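Local coordinates for protein oxygen-independent coproporphyrinogen III oxidase (Escherichia coli, PDB 1OLT) that carries out the oxygen-independent oxidative decarboxylation of coproporphyrinogen III to protoporphyrinogen IX in heme biosynthesis, using a [4Fe-4S] cluster and S-adenosylmethionine, at residues 160-171 against 201-210. Residues are numbered along the deposited sequence; the frame is centred on the assembly and turned at random. Where two conformers were deposited one is given.
With SAM (S-adenosylmethionine), chain C.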
loop_
_atom_site.group_PDB
_atom_site.type_symbol
_atom_site.label_atom_id
_atom_site.label_comp_id
_atom_site.label_asym_id
_atom_site.label_seq_id
_atom_site.Cartn_x
_atom_site.Cartn_y
_atom_site.Cartn_z
ATOM N N ARG A 160 -6.025 15.471 13.878
ATOM C CA ARG A 160 -5.115 16.569 13.736
ATOM C C ARG A 160 -4.450 16.985 15.067
ATOM O O ARG A 160 -3.221 17.225 15.132
ATOM C CB ARG A 160 -5.876 17.720 13.184
ATOM C CG ARG A 160 -5.051 18.563 12.477
ATOM C CD ARG A 160 -4.737 18.113 10.991
ATOM N NE ARG A 160 -3.872 19.233 10.569
ATOM C CZ ARG A 160 -2.571 19.263 10.789
ATOM N NH1 ARG A 160 -1.923 18.201 11.305
ATOM N NH2 ARG A 160 -1.897 20.318 10.450
ATOM N N ALA A 161 -5.230 17.056 16.138
ATOM C CA ALA A 161 -4.668 17.432 17.439
ATOM C C ALA A 161 -3.714 16.353 17.910
ATOM O O ALA A 161 -2.782 16.665 18.619
ATOM C CB ALA A 161 -5.811 17.713 18.566
ATOM N N GLU A 162 -3.936 15.116 17.515
ATOM C CA GLU A 162 -3.014 14.013 17.836
ATOM C C GLU A 162 -1.807 13.932 16.927
ATOM O O GLU A 162 -0.932 13.146 17.175
ATOM C CB GLU A 162 -3.731 12.654 17.849
ATOM C CG GLU A 162 -4.788 12.531 18.925
ATOM C CD GLU A 162 -4.208 12.389 20.360
ATOM O OE1 GLU A 162 -3.011 12.071 20.506
ATOM O OE2 GLU A 162 -4.967 12.602 21.321
ATOM N N GLY A 163 -1.736 14.782 15.901
ATOM C CA GLY A 163 -0.525 14.956 15.113
ATOM C C GLY A 163 -0.664 14.255 13.748
ATOM O O GLY A 163 0.283 14.272 12.960
ATOM N N PHE A 164 -1.833 13.710 13.442
ATOM C CA PHE A 164 -2.007 13.150 12.074
ATOM C C PHE A 164 -1.976 14.269 11.043
ATOM O O PHE A 164 -2.577 15.305 11.261
ATOM C CB PHE A 164 -3.272 12.346 11.951
ATOM C CG PHE A 164 -3.202 11.006 12.639
ATOM C CD1 PHE A 164 -3.528 10.878 13.984
ATOM C CD2 PHE A 164 -2.785 9.878 11.965
ATOM C CE1 PHE A 164 -3.474 9.659 14.577
ATOM C CE2 PHE A 164 -2.685 8.653 12.613
ATOM C CZ PHE A 164 -3.065 8.551 13.900
ATOM N N ASN A 165 -1.237 14.073 9.964
ATOM C CA ASN A 165 -1.125 15.080 8.877
ATOM C C ASN A 165 -1.459 14.587 7.456
ATOM O O ASN A 165 -1.423 15.395 6.477
ATOM C CB ASN A 165 0.234 15.796 8.920
ATOM C CG ASN A 165 1.431 14.844 9.047
ATOM O OD1 ASN A 165 1.456 13.745 8.505
ATOM N ND2 ASN A 165 2.442 15.305 9.741
ATOM N N ARG A 166 -1.709 13.283 7.345
ATOM C CA ARG A 166 -2.138 12.701 6.124
ATOM C C ARG A 166 -3.241 11.697 6.336
ATOM O O ARG A 166 -3.239 10.950 7.262
ATOM C CB ARG A 166 -1.028 11.967 5.452
ATOM C CG ARG A 166 0.206 12.767 5.372
ATOM C CD ARG A 166 1.041 12.403 4.279
ATOM N NE ARG A 166 1.984 13.472 3.965
ATOM C CZ ARG A 166 2.998 13.273 3.193
ATOM N NH1 ARG A 166 3.150 12.060 2.643
ATOM N NH2 ARG A 166 3.861 14.279 2.951
ATOM N N LEU A 167 -4.188 11.669 5.411
ATOM C CA LEU A 167 -5.248 10.667 5.444
ATOM C C LEU A 167 -5.577 10.089 4.055
ATOM O O LEU A 167 -5.386 10.754 3.024
ATOM C CB LEU A 167 -6.505 11.217 6.133
ATOM C CG LEU A 167 -7.574 12.107 5.502
ATOM C CD1 LEU A 167 -8.479 11.477 4.439
ATOM C CD2 LEU A 167 -8.441 12.638 6.658
ATOM N N SER A 168 -6.137 8.886 4.087
ATOM C CA SER A 168 -6.625 8.144 2.956
ATOM C C SER A 168 -8.062 7.746 3.306
ATOM O O SER A 168 -8.359 7.359 4.471
ATOM C CB SER A 168 -5.757 6.934 2.722
ATOM O OG SER A 168 -6.261 6.269 1.606
ATOM N N MET A 169 -8.970 7.880 2.340
ATOM C CA MET A 169 -10.360 7.613 2.562
ATOM C C MET A 169 -10.860 6.685 1.482
ATOM O O MET A 169 -10.698 6.949 0.297
ATOM C CB MET A 169 -11.120 8.934 2.552
ATOM C CG MET A 169 -12.634 8.857 2.631
ATOM S SD MET A 169 -13.449 10.512 2.518
ATOM C CE MET A 169 -12.456 11.372 3.762
ATOM N N GLY A 170 -11.488 5.598 1.899
ATOM C CA GLY A 170 -12.112 4.696 0.966
ATOM C C GLY A 170 -13.398 5.279 0.410
ATOM O O GLY A 170 -14.247 5.711 1.163
ATOM N N VAL A 171 -13.559 5.245 -0.896
ATOM C CA VAL A 171 -14.838 5.608 -1.544
ATOM C C VAL A 171 -15.409 4.436 -2.371
ATOM O O VAL A 171 -16.585 4.081 -2.260
ATOM C CB VAL A 171 -14.654 6.903 -2.388
ATOM C CG1 VAL A 171 -15.836 7.182 -3.297
ATOM C CG2 VAL A 171 -14.360 8.132 -1.457
ATOM N N ILE A 201 -8.883 21.953 7.735
ATOM C CA ILE A 201 -8.093 21.910 8.980
ATOM C C ILE A 201 -6.617 21.506 8.750
ATOM O O ILE A 201 -5.900 21.304 9.693
ATOM C CB ILE A 201 -8.750 21.040 10.071
ATOM C CG1 ILE A 201 -8.747 19.604 9.694
ATOM C CG2 ILE A 201 -10.193 21.552 10.359
ATOM C CD1 ILE A 201 -9.417 18.797 10.759
ATOM N N GLY A 202 -6.180 21.459 7.498
ATOM C CA GLY A 202 -4.751 21.366 7.225
ATOM C C GLY A 202 -4.236 19.971 6.824
ATOM O O GLY A 202 -3.035 19.816 6.657
ATOM N N PHE A 203 -5.090 18.976 6.652
ATOM C CA PHE A 203 -4.599 17.725 6.046
ATOM C C PHE A 203 -4.159 18.004 4.581
ATOM O O PHE A 203 -4.830 18.759 3.885
ATOM C CB PHE A 203 -5.636 16.650 6.029
ATOM C CG PHE A 203 -5.817 15.962 7.333
ATOM C CD1 PHE A 203 -5.025 14.885 7.676
ATOM C CD2 PHE A 203 -6.814 16.398 8.218
ATOM C CE1 PHE A 203 -5.193 14.229 8.914
ATOM C CE2 PHE A 203 -7.040 15.753 9.433
ATOM C CZ PHE A 203 -6.215 14.672 9.826
ATOM N N THR A 204 -3.013 17.450 4.187
ATOM C CA THR A 204 -2.495 17.538 2.789
ATOM C C THR A 204 -2.220 16.160 2.280
ATOM O O THR A 204 -2.162 15.231 3.019
ATOM C CB THR A 204 -1.182 18.340 2.707
ATOM O OG1 THR A 204 -0.250 17.808 3.641
ATOM C CG2 THR A 204 -1.350 19.751 3.160
ATOM N N SER A 205 -1.997 16.005 0.987
ATOM C CA SER A 205 -1.793 14.673 0.383
ATOM C C SER A 205 -2.911 13.705 0.626
ATOM O O SER A 205 -2.679 12.498 0.760
ATOM C CB SER A 205 -0.502 14.022 0.877
ATOM O OG SER A 205 0.598 14.857 0.600
ATOM N N THR A 206 -4.140 14.206 0.691
ATOM C CA THR A 206 -5.300 13.328 0.888
ATOM C C THR A 206 -5.586 12.406 -0.299
ATOM O O THR A 206 -5.754 12.867 -1.441
ATOM C CB THR A 206 -6.523 14.178 1.171
ATOM O OG1 THR A 206 -6.327 14.830 2.425
ATOM C CG2 THR A 206 -7.709 13.358 1.401
ATOM N N ASN A 207 -5.681 11.114 -0.007
ATOM C CA ASN A 207 -5.927 10.077 -0.985
ATOM C C ASN A 207 -7.345 9.592 -0.881
ATOM O O ASN A 207 -7.896 9.462 0.251
ATOM C CB ASN A 207 -4.942 8.914 -0.762
ATOM C CG ASN A 207 -5.225 7.752 -1.664
ATOM O OD1 ASN A 207 -5.841 6.730 -1.268
ATOM N ND2 ASN A 207 -4.879 7.906 -2.890
ATOM N N ILE A 208 -7.971 9.339 -2.027
ATOM C CA ILE A 208 -9.136 8.464 -2.059
ATOM C C ILE A 208 -8.923 7.153 -2.841
ATOM O O ILE A 208 -8.256 7.138 -3.945
ATOM C CB ILE A 208 -10.363 9.154 -2.551
ATOM C CG1 ILE A 208 -10.330 9.424 -3.984
ATOM C CG2 ILE A 208 -10.650 10.483 -1.827
ATOM C CD1 ILE A 208 -11.678 9.515 -4.499
ATOM N N ASP A 209 -9.485 6.057 -2.325
ATOM C CA ASP A 209 -9.511 4.782 -3.011
ATOM C C ASP A 209 -10.790 4.604 -3.820
ATOM O O ASP A 209 -11.904 4.909 -3.335
ATOM C CB ASP A 209 -9.459 3.607 -2.047
ATOM C CG ASP A 209 -8.242 3.586 -1.166
ATOM O OD1 ASP A 209 -7.161 4.118 -1.522
ATOM O OD2 ASP A 209 -8.284 2.956 -0.065
ATOM N N LEU A 210 -10.615 4.179 -5.074
ATOM C CA LEU A 210 -11.651 3.771 -5.944
ATOM C C LEU A 210 -11.339 2.338 -6.408
ATOM O O LEU A 210 -10.173 1.923 -6.426
ATOM C CB LEU A 210 -11.811 4.681 -7.151
ATOM C CG LEU A 210 -12.129 6.142 -6.874
ATOM C CD1 LEU A 210 -12.021 6.998 -8.189
ATOM C CD2 LEU A 210 -13.483 6.207 -6.299
HETATM N N SAM C . -11.421 0.539 5.947
HETATM C CA SAM C . -11.384 1.821 5.258
HETATM C C SAM C . -12.392 1.947 4.109
HETATM O O SAM C . -12.886 0.883 3.598
HETATM O OXT SAM C . -12.696 3.086 3.821
HETATM C CB SAM C . -9.960 1.957 4.685
HETATM C CG SAM C . -9.592 1.396 3.338
HETATM S SD SAM C . -9.488 -0.373 3.230
HETATM C CE SAM C . -8.360 -0.853 4.544
HETATM C "C5'" SAM C . -8.166 -0.575 1.915
HETATM C "C4'" SAM C . -8.573 -0.534 0.400
HETATM O "O4'" SAM C . -8.411 -1.773 -0.278
HETATM C "C3'" SAM C . -10.034 -0.225 0.173
HETATM O "O3'" SAM C . -10.380 1.144 0.413
HETATM C "C2'" SAM C . -10.287 -0.738 -1.250
HETATM O "O2'" SAM C . -10.134 0.312 -2.206
HETATM C "C1'" SAM C . -9.184 -1.746 -1.458
HETATM N N9 SAM C . -9.659 -3.094 -1.696
HETATM C C8 SAM C . -10.160 -3.925 -0.728
HETATM N N7 SAM C . -10.473 -5.094 -1.281
HETATM C C5 SAM C . -10.150 -5.020 -2.611
HETATM C C6 SAM C . -10.249 -5.937 -3.672
HETATM N N6 SAM C . -10.714 -7.177 -3.520
HETATM N N1 SAM C . -9.831 -5.533 -4.909
HETATM C C2 SAM C . -9.332 -4.239 -5.098
HETATM N N3 SAM C . -9.226 -3.355 -4.078
HETATM C C4 SAM C . -9.644 -3.750 -2.858
HETATM O O HOH W 1 -0.924 17.841 6.454
HETATM O O HOH W 2 -4.486 14.231 4.121
HETATM O O HOH W 3 -7.517 4.074 2.322
#
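M169 and I208 sit side by side in neighbouring parallel strands, 166-171 and 207-210, of the radical SAM core; helix 188-200, part of the beta-alpha-beta crossover that joins them, packs on both side chains. Four backbone hydrogen bonds zip the strands: N207 N to L167 O, M169 N to N207 O (2.8 Å), D209 N to M169 O and V171 N to D209 O. At the N-terminal end CH-pi contacts carry the packing. The F203 ring is sandwiched: L167 CD2 stands over the centre of one face, 4.1 Å from the centroid, while R160 CD lies on the opposite face toward the rim, 3.6 Å from F203 CE2. The R160 chain, turned about CB-CG (chi2 81°), carries its guanidinium on past the ring; NE reaches I201 O (3.0 Å) within the guanidinium plane, and NH1 bonds F164 O. With an alanine here, F203 would probably lose the CH-pi contact on that face, and I201 O and F164 O these donors. Two waters bridge the backbones: one joins N165 O, G202 O and T204 OG1, another L167 N and T204 O. Toward the C-terminal ends of the strands, G170 and D209 line a SAM pocket; a CB on G170 would clash with the SAM carboxylate. A third water, close to S168 OG, donates to D209 OD2, and SAM O3' approaches the same D209 OD2 to 2.8 Å.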